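Local coordinates for thioredoxin domain-containing protein (Vibrio parahaemolyticus, PDB 2R5S), which is of unknown function, this piece being its tetratricopeptide-repeat domain, though the full-length thioredoxin-domain protein may have protein-disulfide reductase activity, at residues I163-K166 and Y167-Q170. Numbering follows the deposited sequence.
Sequences IASK and YRRQ. With EDO (1,2-ethanediol), chain D.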
loop_
_atom_site.group_PDB
_atom_site.type_symbol
_atom_site.label_atom_id
_atom_site.label_comp_id
_atom_site.label_asym_id
_atom_site.label_seq_id
_atom_site.Cartn_x
_atom_site.Cartn_y
_atom_site.Cartn_z
ATOM N N ILE A 163 2.028 -5.993 2.235
ATOM C CA ILE A 163 2.545 -5.347 3.464
ATOM C C ILE A 163 1.496 -5.601 4.561
ATOM O O ILE A 163 1.835 -6.096 5.617
ATOM C CB ILE A 163 2.898 -3.822 3.242
ATOM C CG1 ILE A 163 4.186 -3.667 2.419
ATOM C CG2 ILE A 163 3.048 -3.046 4.564
ATOM C CD1 ILE A 163 5.467 -4.243 3.108
ATOM N N ALA A 164 0.226 -5.289 4.277
ATOM C CA ALA A 164 -0.872 -5.608 5.181
ATOM C C ALA A 164 -0.786 -7.087 5.588
ATOM O O ALA A 164 -0.794 -7.386 6.758
ATOM C CB ALA A 164 -2.294 -5.286 4.509
ATOM N N SER A 165 -0.666 -8.009 4.635
ATOM C CA SER A 165 -0.563 -9.421 4.979
ATOM C C SER A 165 0.652 -9.805 5.837
ATOM O O SER A 165 0.573 -10.732 6.643
ATOM C CB SER A 165 -0.640 -10.290 3.728
ATOM O OG SER A 165 -1.864 -10.052 3.029
ATOM N N LYS A 166 1.780 -9.123 5.689
ATOM C CA LYS A 166 2.919 -9.527 6.514
ATOM C C LYS A 166 2.749 -9.105 7.982
ATOM O O LYS A 166 3.066 -9.825 8.888
ATOM C CB LYS A 166 4.256 -9.060 5.900
ATOM C CG LYS A 166 5.297 -8.598 6.897
ATOM C CD LYS A 166 6.452 -7.909 6.189
ATOM C CE LYS A 166 7.239 -7.061 7.160
ATOM N NZ LYS A 166 8.424 -7.755 7.799
ATOM N N TYR A 167 2.204 -7.928 8.198
ATOM C CA TYR A 167 1.918 -7.434 9.533
ATOM C C TYR A 167 0.716 -8.060 10.205
ATOM O O TYR A 167 0.760 -8.260 11.418
ATOM C CB TYR A 167 1.869 -5.915 9.518
ATOM C CG TYR A 167 3.275 -5.377 9.311
ATOM C CD1 TYR A 167 4.119 -5.140 10.393
ATOM C CD2 TYR A 167 3.780 -5.162 8.021
ATOM C CE1 TYR A 167 5.362 -4.682 10.199
ATOM C CE2 TYR A 167 5.042 -4.681 7.830
ATOM C CZ TYR A 167 5.818 -4.435 8.922
ATOM O OH TYR A 167 7.104 -3.998 8.744
ATOM N N ARG A 168 -0.327 -8.400 9.454
ATOM C CA ARG A 168 -1.388 -9.253 10.003
ATOM C C ARG A 168 -0.813 -10.519 10.628
ATOM O O ARG A 168 -1.191 -10.882 11.738
ATOM C CB ARG A 168 -2.376 -9.693 8.934
ATOM C CG ARG A 168 -3.286 -8.614 8.553
ATOM C CD ARG A 168 -4.476 -9.069 7.719
ATOM N NE ARG A 168 -5.174 -7.859 7.225
ATOM C CZ ARG A 168 -5.105 -7.387 5.978
ATOM N NH1 ARG A 168 -4.394 -8.053 5.055
ATOM N NH2 ARG A 168 -5.796 -6.273 5.637
ATOM N N ARG A 169 0.052 -11.217 9.876
ATOM C CA ARG A 169 0.685 -12.450 10.330
ATOM C C ARG A 169 1.559 -12.173 11.528
ATOM O O ARG A 169 1.572 -12.950 12.488
ATOM C CB ARG A 169 1.575 -13.047 9.229
ATOM C CG ARG A 169 0.832 -13.937 8.282
ATOM C CD ARG A 169 1.826 -14.683 7.377
ATOM N NE ARG A 169 1.904 -14.102 6.036
ATOM C CZ ARG A 169 2.919 -13.380 5.563
ATOM N NH1 ARG A 169 3.998 -13.134 6.308
ATOM N NH2 ARG A 169 2.846 -12.907 4.327
ATOM N N GLN A 170 2.328 -11.091 11.454
ATOM C CA GLN A 170 3.140 -10.668 12.559
ATOM C C GLN A 170 2.324 -10.553 13.815
ATOM O O GLN A 170 2.501 -11.353 14.745
ATOM C CB GLN A 170 3.942 -9.396 12.231
ATOM C CG GLN A 170 5.223 -9.855 11.529
ATOM C CD GLN A 170 6.220 -8.803 11.138
ATOM O OE1 GLN A 170 6.964 -9.031 10.211
ATOM N NE2 GLN A 170 6.276 -7.699 11.842
HETATM C C1 EDO D . 1.266 -16.365 12.019
HETATM O O1 EDO D . 0.569 -15.114 11.972
HETATM C C2 EDO D . 1.759 -16.699 13.427
HETATM O O2 EDO D . 1.001 -17.740 14.057
HETATM O O HOH W 1 -4.018 -10.885 4.659
#
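Lys166 and Gln170, one helical turn apart, run side by side and join at their ends, where Lys166 NZ donates to Gln170 OE1 over 3.1 Å, tilted somewhat from the amide carbonyl plane. The lysine chain stays extended until its last bond, where a turn at chi4 of 93° swings the ammonium toward the glutamine. On the way its methylene CE brushes the Tyr167 ring, 3.3 Å from CE2. Beyond that ring, Ile163 points the same way as the tyrosine and sets CG2 4.1 Å from CD2, while Ile163 O lies at the ring edge in its plane. Elsewhere round the helix, Arg168, extended from CG to NE, runs outward and back toward the start of the helix and lays one guanidinium face over Ala164 CB, which is 3.5 Å from NH1. A water joins this arginine to Ser165, giving a proton to OG at 2.8 Å and accepting one from NH1 at 2.9 Å. In Arg169 a bend at chi3 (-102°) brings one guanidinium face over Ser165 O, which lies 3.6 Å above the plane, over its centre. Four backbone bonds from residue i+4 to i bind the turn, from Tyr167 N to Ile163 O through Gln170 N to Lys166 O; the one from Arg169 N to Ser165 O is weak. Contacts at this spacing recur along any alpha helix; here it is helix 162-174, the last of the chain, within the tetratricopeptide-repeat region. Tyr167 is buried against Phe150 and Leu154 of helix 145-157 and Leu128 of helix 124-135, with its OH hydrogen-bonded to Glu129. Ser165 OG also bonds Asn161 O, and Arg168 NH2 reaches Gly158 O, fixing both polar ends to the chain just before the helix.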